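Local coordinates for transferrin binding protein B (Actinobacillus suis, PDB 3PQU) that probably binds host transferrin at the outer membrane as the lipoprotein part of a receptor for iron acquisition, at residues G43-I48 with D150-Y155; M78-E83 with Y154-S159; R116-V121 with V321-S326. One frame throughout, in Å; residues are numbered along the deposited sequence. Where two conformers were deposited one is given.

Interaction 1. Residues G43-I48 with D150-Y155; sequences GVEAKI and DGYIYY
V44 and Y155 form one hydrogen-bonded pair of an antiparallel strand pairing, and A46 and I153 form the next. Strands 43-47 and 150-155 run at 156° to each other. V44 N donates to Y155 O, and Y155 N returns a bond of 2.9 Å to V44 O. A46 and I153 exchange the same two bonds, with 2.9 Å from A46 N to I153 O. Past the end of the first strand, I48 N gives a nearly straight bond to G151 O (170° at the hydrogen). E45-Y154 lies between the first two pairs, and K47-Y152 follows A46-I153; both are non-hydrogen-bonded pairs. E45 CA lies 3.2 Å from I153 O in a CA-H...O contact, and Y154 CA makes the same contact with V44 O.

On the face of V44, A46, I153 and Y155, V44 CG2 meets the Y155 ring at CE2, 3.6 Å away. The Y155 CG lies between its own N and carbonyl carbon (chi1 80°), and the ring end comes nearer to G43 and V44. V44 N sits over the ring centre, and G43 CA makes a CH-pi contact with the same ring. F319 of the barrel strand 318-326 touches V44, A46 and I153 on this face. On the other face, E45 CB meets Y154 CB, and Y152 CD1 lies 3.9 Å from K47 CA. I48 CG1 packs 3.5 Å from G151 O.

A water bridges the end, joining I48 O, D150 OD2 and G151 N. K47 NZ and D150 OD2 are 4.6 Å apart and not in contact, while D150 OD1 has a salt bridge to K97. The chemistry implies a join held mainly by backbone bonds, with one face largely apolar against the barrel and the other holding E45, bonded to H90, and Y152, stacked on H90.

Interaction 2. Residues M78-E83 with Y154-S159; sequences MAIWNE and YYLGTS
I80 is the first residue of 78-83 to meet strand 150-157. It does so across strand 43-47, which lies between the two in the sheet. The axes of strands 78-80 and 154-157 are 8.4 Å apart and run at 31°, so side chains, a backbone carbonyl and a water span the distance. I80 points toward strand 150-157. CG1 sits between the backbone N and the carbonyl carbon (chi1 55°). From there CD1 approaches Y155 O at 3.8 Å and comes obliquely to the Y154 ring, 4.4 Å from CD1 of that ring. I80 CG1 also packs 4.1 Å from L156 CD1.

W81 points away from the other segment at CB. Its backbone N bonds to a glycerol, probably from the crystallisation liquor.

N82 meets L156 through its backbone. N82 O lies 3.7 Å from L156 CD2, and L156 CD1 is a little farther from the same oxygen. Both methyls of L156 are thus turned to one carbonyl. That oxygen also takes a bond from a water, which donates to N82 O at 2.7 Å and to G157 O at 2.9 Å. The water is the polar link between the segments. The amide of N82 is used elsewhere: OD1 takes a bond from N84 N, and ND2 gives one to E87.

E83 comes last. Its carbonyl oxygen lies 4.1 Å from T158 OG1. It points away at CB; its side chain is poorly ordered, with OE1 hydrogen-bonded to glycerol.

The contact lies at one margin of the five-stranded handle sheet. Strand 78-80 is one of its two outermost strands, paired with 43-47, and strand 121-128 flanks 150-157 on the far side. Loop residues I88 and P89 touch Y154, and I85 touches T158.

Interaction 3. Residues R116-V121 with V321-S326; sequences RNLQYV and VFAAKS
L118 and V121 both reach the methyl of A323. L118 CG is anti to its own carbonyl carbon (chi1 -58°), and its two methyls divide the work. CD1 lies 4.0 Å from A323 CB, and CD2 lies 3.9 Å from K325 CB. V121 points toward the strand, and its CG1 meets the same A323 CB at 3.8 Å. The small A323 is thus touched by two branched side chains.

K325 crosses L118 obliquely. Its chain is extended beyond CG and passes L118 CD2 with CB, CG and CD. The amine ends at the backbone of N117, where NZ donates to N117 O at 2.7 Å. The donor lies in the plane of that carbonyl, at a C=O...N angle of 155°. N117 is the centre of an inverse gamma turn, so the lysine bonds to a carbonyl of a tight turn.

Here the loop between strands 103-105 and 121-128 of the handle rests on barrel strand 318-326. E306 of strand 306-312, which pairs with 318-326, accepts hydrogen bonds from Q119 N and Y120 N and touches L118, V121 and K325. R116 makes a salt bridge with D177 of strand 170-183, the strand on the other flank of 318-326.

In the fold
Interactions 1 and 2 lie in the five-stranded sheet of the N-lobe handle, with centres 11 Å apart. They share Y154 and Y155 of strand 150-157, and strand 43-47 lies between the outer strand 78-80 and 150-157. Interaction 3 is 16 Å from interaction 1 and 13 Å from interaction 2. It joins the handle to the N-lobe barrel. V321 of the barrel strand packs on Y154 of the handle sheet. Along the chain the segments come as 43-48, 78-83, 116-121, 150-159 and 321-326. The handle contacts use segments within 43-159, and the contact to the barrel adds the distant strand 318-326, consistent with one compact N-lobe.

Interaction 1. Residues G43-I48 with D150-Y155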
loop_
_atom_site.group_PDB
_atom_site.type_symbol
_atom_site.label_atom_id
_atom_site.label_comp_id
_atom_site.label_asym_id
_atom_site.label_seq_id
_atom_site.Cartn_x
_atom_site.Cartn_y
_atom_site.Cartn_z
ATOM N N GLY A 43 -2.340 -4.754 3.730
ATOM C CA GLY A 43 -2.011 -6.105 4.159
ATOM C C GLY A 43 -3.012 -7.163 3.735
ATOM O O GLY A 43 -4.056 -6.846 3.147
ATOM N N VAL A 44 -2.710 -8.416 4.068
ATOM C CA VAL A 44 -3.592 -9.565 3.783
ATOM C C VAL A 44 -3.504 -10.589 4.945
ATOM O O VAL A 44 -2.428 -10.777 5.507
ATOM C CB VAL A 44 -3.154 -10.280 2.480
ATOM C CG1 VAL A 44 -4.073 -11.455 2.190
ATOM C CG2 VAL A 44 -3.082 -9.290 1.261
ATOM N N GLU A 45 -4.613 -11.240 5.298
ATOM C CA GLU A 45 -4.592 -12.295 6.320
ATOM C C GLU A 45 -5.468 -13.483 5.902
ATOM O O GLU A 45 -6.404 -13.325 5.115
ATOM C CB GLU A 45 -5.086 -11.764 7.681
ATOM C CG GLU A 45 -6.614 -11.514 7.703
ATOM C CD GLU A 45 -7.145 -10.943 9.025
ATOM O OE1 GLU A 45 -8.377 -11.020 9.246
ATOM O OE2 GLU A 45 -6.356 -10.398 9.837
ATOM N N ALA A 46 -5.169 -14.668 6.437
ATOM C CA ALA A 46 -6.052 -15.826 6.284
ATOM C C ALA A 46 -6.057 -16.656 7.561
ATOM O O ALA A 46 -5.033 -16.860 8.193
ATOM C CB ALA A 46 -5.631 -16.699 5.109
ATOM N N LYS A 47 -7.231 -17.147 7.904
ATOM C CA LYS A 47 -7.412 -18.020 9.054
ATOM C C LYS A 47 -6.733 -19.375 8.837
ATOM O O LYS A 47 -6.745 -19.913 7.735
ATOM C CB LYS A 47 -8.913 -18.218 9.289
ATOM C CG LYS A 47 -9.279 -19.036 10.520
ATOM C CD LYS A 47 -10.742 -18.785 10.870
ATOM C CE LYS A 47 -11.113 -19.308 12.246
ATOM N NZ LYS A 47 -12.456 -18.796 12.644
ATOM N N ILE A 48 -6.153 -19.925 9.893
ATOM C CA ILE A 48 -5.536 -21.262 9.832
ATOM C C ILE A 48 -6.648 -22.318 9.796
ATOM O O ILE A 48 -7.476 -22.359 10.709
ATOM C CB ILE A 48 -4.584 -21.495 11.070
ATOM C CG1 ILE A 48 -3.398 -20.500 11.044
ATOM C CG2 ILE A 48 -4.048 -22.937 11.108
ATOM C CD1 ILE A 48 -2.494 -20.520 12.342
ATOM N N ASP A 150 -5.457 -22.060 16.802
ATOM C CA ASP A 150 -6.447 -21.173 16.202
ATOM C C ASP A 150 -5.794 -19.835 15.978
ATOM O O ASP A 150 -5.295 -19.234 16.928
ATOM C CB ASP A 150 -7.652 -20.967 17.132
ATOM C CG ASP A 150 -8.782 -20.217 16.447
ATOM O OD1 ASP A 150 -9.406 -19.327 17.062
ATOM O OD2 ASP A 150 -9.035 -20.520 15.271
ATOM N N GLY A 151 -5.783 -19.357 14.734
ATOM C CA GLY A 151 -5.131 -18.086 14.470
ATOM C C GLY A 151 -5.071 -17.751 13.003
ATOM O O GLY A 151 -5.884 -18.262 12.231
ATOM N N TYR A 152 -4.088 -16.930 12.622
ATOM C CA TYR A 152 -4.029 -16.341 11.289
ATOM C C TYR A 152 -2.610 -16.279 10.749
ATOM O O TYR A 152 -1.643 -16.151 11.506
ATOM C CB TYR A 152 -4.587 -14.922 11.348
ATOM C CG TYR A 152 -5.991 -14.841 11.879
ATOM C CD1 TYR A 152 -7.080 -14.724 11.021
ATOM C CD2 TYR A 152 -6.234 -14.907 13.246
ATOM C CE1 TYR A 152 -8.392 -14.657 11.519
ATOM C CE2 TYR A 152 -7.528 -14.845 13.752
ATOM C CZ TYR A 152 -8.598 -14.723 12.886
ATOM O OH TYR A 152 -9.869 -14.669 13.407
ATOM N N ILE A 153 -2.492 -16.368 9.435
ATOM C CA ILE A 153 -1.237 -16.053 8.749
ATOM C C ILE A 153 -1.478 -14.691 8.104
ATOM O O ILE A 153 -2.556 -14.453 7.570
ATOM C CB ILE A 153 -0.939 -17.081 7.669
ATOM C CG1 ILE A 153 -0.925 -18.513 8.273
ATOM C CG2 ILE A 153 0.367 -16.742 6.946
ATOM C CD1 ILE A 153 0.069 -18.732 9.445
ATOM N N TYR A 154 -0.512 -13.784 8.151
ATOM C CA TYR A 154 -0.774 -12.458 7.604
ATOM C C TYR A 154 0.501 -11.714 7.238
ATOM O O TYR A 154 1.600 -12.102 7.635
ATOM C CB TYR A 154 -1.562 -11.617 8.620
ATOM C CG TYR A 154 -0.659 -11.025 9.703
ATOM C CD1 TYR A 154 -0.252 -9.682 9.654
ATOM C CD2 TYR A 154 -0.169 -11.811 10.728
ATOM C CE1 TYR A 154 0.590 -9.146 10.633
ATOM C CE2 TYR A 154 0.679 -11.285 11.714
ATOM C CZ TYR A 154 1.055 -9.957 11.646
ATOM O OH TYR A 154 1.883 -9.438 12.608
ATOM N N TYR A 155 0.328 -10.624 6.500
ATOM C CA TYR A 155 1.322 -9.564 6.480
ATOM C C TYR A 155 0.594 -8.231 6.518
ATOM O O TYR A 155 -0.550 -8.116 6.076
ATOM C CB TYR A 155 2.271 -9.661 5.240
ATOM C CG TYR A 155 1.698 -9.103 3.937
ATOM C CD1 TYR A 155 1.823 -7.751 3.619
ATOM C CD2 TYR A 155 1.048 -9.933 3.022
ATOM C CE1 TYR A 155 1.302 -7.239 2.419
ATOM C CE2 TYR A 155 0.519 -9.431 1.832
ATOM C CZ TYR A 155 0.651 -8.076 1.537
ATOM O OH TYR A 155 0.145 -7.564 0.351
HETATM O O HOH W 1 -7.620 -20.733 12.991
#

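Interaction 2. Residues M78-E83 with Y154-S159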
loop_
_atom_site.group_PDB
_atom_site.type_symbol
_atom_site.label_atom_id
_atom_site.label_comp_id
_atom_site.label_asym_id
_atom_site.label_seq_id
_atom_site.Cartn_x
_atom_site.Cartn_y
_atom_site.Cartn_z
ATOM N N MET A 78 -8.194 -12.332 3.118
ATOM C CA MET A 78 -8.851 -11.058 3.379
ATOM C C MET A 78 -7.882 -9.898 3.413
ATOM O O MET A 78 -6.843 -9.973 4.052
ATOM C CB MET A 78 -9.556 -11.128 4.738
ATOM C CG MET A 78 -10.129 -12.491 5.064
ATOM S SD MET A 78 -11.835 -12.334 5.611
ATOM C CE MET A 78 -12.551 -11.819 4.056
ATOM N N ALA A 79 -8.256 -8.811 2.758
ATOM C CA ALA A 79 -7.511 -7.569 2.837
ATOM C C ALA A 79 -7.621 -6.990 4.245
ATOM O O ALA A 79 -8.685 -7.026 4.852
ATOM C CB ALA A 79 -8.071 -6.578 1.826
ATOM N N ILE A 80 -6.520 -6.462 4.770
ATOM C CA ILE A 80 -6.549 -5.753 6.040
ATOM C C ILE A 80 -5.878 -4.407 5.870
ATOM O O ILE A 80 -5.131 -4.196 4.916
ATOM C CB ILE A 80 -5.904 -6.561 7.169
ATOM C CG1 ILE A 80 -4.480 -6.976 6.810
ATOM C CG2 ILE A 80 -6.754 -7.807 7.488
ATOM C CD1 ILE A 80 -3.800 -7.753 7.947
ATOM N N TRP A 81 -6.146 -3.483 6.778
ATOM C CA TRP A 81 -5.803 -2.090 6.510
ATOM C C TRP A 81 -5.516 -1.264 7.748
ATOM O O TRP A 81 -5.504 -0.029 7.674
ATOM C CB TRP A 81 -6.895 -1.413 5.664
ATOM C CG TRP A 81 -8.227 -1.337 6.339
ATOM C CD1 TRP A 81 -8.598 -0.466 7.327
ATOM C CD2 TRP A 81 -9.374 -2.157 6.076
ATOM N NE1 TRP A 81 -9.901 -0.700 7.696
ATOM C CE2 TRP A 81 -10.402 -1.730 6.942
ATOM C CE3 TRP A 81 -9.632 -3.208 5.190
ATOM C CZ2 TRP A 81 -11.667 -2.319 6.950
ATOM C CZ3 TRP A 81 -10.891 -3.795 5.203
ATOM C CH2 TRP A 81 -11.891 -3.345 6.075
ATOM N N ASN A 82 -5.256 -1.923 8.873
ATOM C CA ASN A 82 -4.954 -1.183 10.110
ATOM C C ASN A 82 -3.719 -0.304 9.970
ATOM O O ASN A 82 -2.668 -0.761 9.509
ATOM C CB ASN A 82 -4.811 -2.121 11.323
ATOM C CG ASN A 82 -4.787 -1.354 12.665
ATOM O OD1 ASN A 82 -4.261 -0.249 12.755
ATOM N ND2 ASN A 82 -5.358 -1.951 13.701
ATOM N N GLU A 83 -3.852 0.959 10.374
ATOM C CA GLU A 83 -2.779 1.942 10.234
ATOM C C GLU A 83 -1.722 1.783 11.314
ATOM O O GLU A 83 -0.589 2.228 11.159
ATOM C CB GLU A 83 -3.338 3.370 10.300
ATOM C CG GLU A 83 -4.742 3.533 9.739
ATOM C CD GLU A 83 -5.818 3.223 10.764
ATOM O OE1 GLU A 83 -6.727 2.427 10.446
ATOM O OE2 GLU A 83 -5.752 3.774 11.886
ATOM N N TYR A 154 -0.512 -13.784 8.151
ATOM C CA TYR A 154 -0.774 -12.458 7.604
ATOM C C TYR A 154 0.501 -11.714 7.238
ATOM O O TYR A 154 1.600 -12.102 7.635
ATOM C CB TYR A 154 -1.562 -11.617 8.620
ATOM C CG TYR A 154 -0.659 -11.025 9.703
ATOM C CD1 TYR A 154 -0.252 -9.682 9.654
ATOM C CD2 TYR A 154 -0.169 -11.811 10.728
ATOM C CE1 TYR A 154 0.590 -9.146 10.633
ATOM C CE2 TYR A 154 0.679 -11.285 11.714
ATOM C CZ TYR A 154 1.055 -9.957 11.646
ATOM O OH TYR A 154 1.883 -9.438 12.608
ATOM N N TYR A 155 0.328 -10.624 6.500
ATOM C CA TYR A 155 1.322 -9.564 6.480
ATOM C C TYR A 155 0.594 -8.231 6.518
ATOM O O TYR A 155 -0.550 -8.116 6.076
ATOM C CB TYR A 155 2.271 -9.661 5.240
ATOM C CG TYR A 155 1.698 -9.103 3.937
ATOM C CD1 TYR A 155 1.823 -7.751 3.619
ATOM C CD2 TYR A 155 1.048 -9.933 3.022
ATOM C CE1 TYR A 155 1.302 -7.239 2.419
ATOM C CE2 TYR A 155 0.519 -9.431 1.832
ATOM C CZ TYR A 155 0.651 -8.076 1.537
ATOM O OH TYR A 155 0.145 -7.564 0.351
ATOM N N LEU A 156 1.261 -7.216 7.044
ATOM C CA LEU A 156 0.685 -5.879 7.061
ATOM C C LEU A 156 1.798 -4.850 6.988
ATOM O O LEU A 156 2.761 -4.919 7.745
ATOM C CB LEU A 156 -0.110 -5.669 8.353
ATOM C CG LEU A 156 -0.724 -4.292 8.552
ATOM C CD1 LEU A 156 -1.737 -4.009 7.440
ATOM C CD2 LEU A 156 -1.385 -4.214 9.916
ATOM N N GLY A 157 1.666 -3.892 6.083
ATOM C CA GLY A 157 2.683 -2.878 5.932
ATOM C C GLY A 157 2.107 -1.494 6.097
ATOM O O GLY A 157 0.891 -1.297 6.022
ATOM N N THR A 158 2.990 -0.529 6.333
ATOM C CA THR A 158 2.575 0.852 6.455
ATOM C C THR A 158 3.467 1.716 5.578
ATOM O O THR A 158 4.589 1.333 5.252
ATOM C CB THR A 158 2.618 1.325 7.932
ATOM O OG1 THR A 158 2.087 2.657 8.035
ATOM C CG2 THR A 158 4.042 1.317 8.444
ATOM N N SER A 159 2.950 2.877 5.188
ATOM C CA SER A 159 3.670 3.788 4.307
ATOM C C SER A 159 4.143 3.163 2.990
ATOM O O SER A 159 5.343 3.021 2.770
ATOM C CB SER A 159 4.869 4.385 5.041
ATOM O OG SER A 159 5.603 5.215 4.161
HETATM O O HOH W 2 -0.817 0.189 7.831
#

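Interaction 3. Residues R116-V121 with V321-S326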
loop_
_atom_site.group_PDB
_atom_site.type_symbol
_atom_site.label_atom_id
_atom_site.label_comp_id
_atom_site.label_asym_id
_atom_site.label_seq_id
_atom_site.Cartn_x
_atom_site.Cartn_y
_atom_site.Cartn_z
ATOM N N ARG A 116 12.087 -10.153 15.051
ATOM C CA ARG A 116 12.073 -9.748 13.652
ATOM C C ARG A 116 12.050 -8.231 13.599
ATOM O O ARG A 116 11.010 -7.600 13.770
ATOM C CB ARG A 116 10.848 -10.325 12.947
ATOM C CG ARG A 116 10.709 -11.850 13.064
ATOM C CD ARG A 116 9.534 -12.313 12.226
ATOM N NE ARG A 116 9.341 -13.761 12.262
ATOM C CZ ARG A 116 8.489 -14.410 11.479
ATOM N NH1 ARG A 116 7.757 -13.733 10.595
ATOM N NH2 ARG A 116 8.366 -15.730 11.589
ATOM N N ASN A 117 13.207 -7.654 13.342
ATOM C CA ASN A 117 13.393 -6.209 13.454
ATOM C C ASN A 117 13.006 -5.476 12.180
ATOM O O ASN A 117 13.870 -5.161 11.365
ATOM C CB ASN A 117 14.853 -5.896 13.813
ATOM C CG ASN A 117 15.088 -4.412 14.097
ATOM O OD1 ASN A 117 14.282 -3.751 14.756
ATOM N ND2 ASN A 117 16.212 -3.891 13.609
ATOM N N LEU A 118 11.707 -5.222 12.011
ATOM C CA LEU A 118 11.200 -4.454 10.874
ATOM C C LEU A 118 10.586 -3.180 11.403
ATOM O O LEU A 118 10.042 -3.166 12.508
ATOM C CB LEU A 118 10.147 -5.253 10.101
ATOM C CG LEU A 118 10.669 -6.592 9.591
ATOM C CD1 LEU A 118 9.535 -7.451 9.019
ATOM C CD2 LEU A 118 11.748 -6.325 8.561
ATOM N N GLN A 119 10.663 -2.111 10.624
ATOM C CA GLN A 119 10.150 -0.835 11.082
ATOM C C GLN A 119 8.785 -0.509 10.488
ATOM O O GLN A 119 7.979 0.167 11.118
ATOM C CB GLN A 119 11.146 0.297 10.763
ATOM C CG GLN A 119 10.613 1.666 11.124
ATOM C CD GLN A 119 11.638 2.787 10.948
ATOM O OE1 GLN A 119 12.710 2.594 10.365
ATOM N NE2 GLN A 119 11.305 3.965 11.460
ATOM N N TYR A 120 8.526 -0.990 9.277
ATOM C CA TYR A 120 7.325 -0.611 8.544
ATOM C C TYR A 120 6.379 -1.796 8.305
ATOM O O TYR A 120 5.253 -1.631 7.859
ATOM C CB TYR A 120 7.717 0.026 7.204
ATOM C CG TYR A 120 8.552 1.284 7.374
ATOM C CD1 TYR A 120 7.951 2.491 7.730
ATOM C CD2 TYR A 120 9.930 1.265 7.187
ATOM C CE1 TYR A 120 8.703 3.654 7.904
ATOM C CE2 TYR A 120 10.701 2.439 7.356
ATOM C CZ TYR A 120 10.071 3.620 7.716
ATOM O OH TYR A 120 10.799 4.779 7.880
ATOM N N VAL A 121 6.852 -2.991 8.596
ATOM C CA VAL A 121 6.109 -4.190 8.240
ATOM C C VAL A 121 5.988 -5.126 9.432
ATOM O O VAL A 121 6.881 -5.164 10.285
ATOM C CB VAL A 121 6.809 -4.912 7.071
ATOM C CG1 VAL A 121 6.207 -6.278 6.852
ATOM C CG2 VAL A 121 6.725 -4.057 5.805
ATOM N N VAL A 321 3.041 -16.007 3.246
ATOM C CA VAL A 321 3.390 -14.594 3.306
ATOM C C VAL A 321 4.919 -14.478 3.465
ATOM O O VAL A 321 5.579 -15.454 3.774
ATOM C CB VAL A 321 2.673 -13.875 4.463
ATOM C CG1 VAL A 321 1.159 -14.010 4.326
ATOM C CG2 VAL A 321 3.145 -14.415 5.831
ATOM N N PHE A 322 5.468 -13.291 3.237
ATOM C CA PHE A 322 6.903 -13.064 3.376
ATOM C C PHE A 322 7.141 -11.576 3.631
ATOM O O PHE A 322 6.286 -10.749 3.325
ATOM C CB PHE A 322 7.684 -13.539 2.127
ATOM C CG PHE A 322 7.141 -12.989 0.814
ATOM C CD1 PHE A 322 7.580 -11.749 0.309
ATOM C CD2 PHE A 322 6.209 -13.718 0.079
ATOM C CE1 PHE A 322 7.082 -11.258 -0.880
ATOM C CE2 PHE A 322 5.701 -13.232 -1.131
ATOM C CZ PHE A 322 6.131 -12.006 -1.611
ATOM N N ALA A 323 8.285 -11.259 4.238
ATOM C CA ALA A 323 8.626 -9.894 4.604
ATOM C C ALA A 323 10.135 -9.834 4.691
ATOM O O ALA A 323 10.762 -10.781 5.142
ATOM C CB ALA A 323 8.012 -9.512 5.955
ATOM N N ALA A 324 10.720 -8.725 4.265
ATOM C CA ALA A 324 12.175 -8.625 4.248
ATOM C C ALA A 324 12.603 -7.151 4.243
ATOM O O ALA A 324 11.823 -6.265 3.874
ATOM C CB ALA A 324 12.721 -9.353 3.002
ATOM N N LYS A 325 13.833 -6.883 4.657
ATOM C CA LYS A 325 14.329 -5.517 4.629
ATOM C C LYS A 325 15.699 -5.463 3.996
ATOM O O LYS A 325 16.422 -6.450 3.992
ATOM C CB LYS A 325 14.364 -4.898 6.024
ATOM C CG LYS A 325 15.386 -5.464 6.958
ATOM C CD LYS A 325 15.502 -4.581 8.193
ATOM C CE LYS A 325 16.293 -5.290 9.290
ATOM N NZ LYS A 325 16.345 -4.528 10.583
ATOM N N SER A 326 16.044 -4.307 3.444
ATOM C CA SER A 326 17.335 -4.148 2.823
ATOM C C SER A 326 18.245 -3.544 3.859
ATOM O O SER A 326 17.781 -3.019 4.878
ATOM C CB SER A 326 17.250 -3.229 1.607
ATOM O OG SER A 326 16.910 -1.911 1.992
#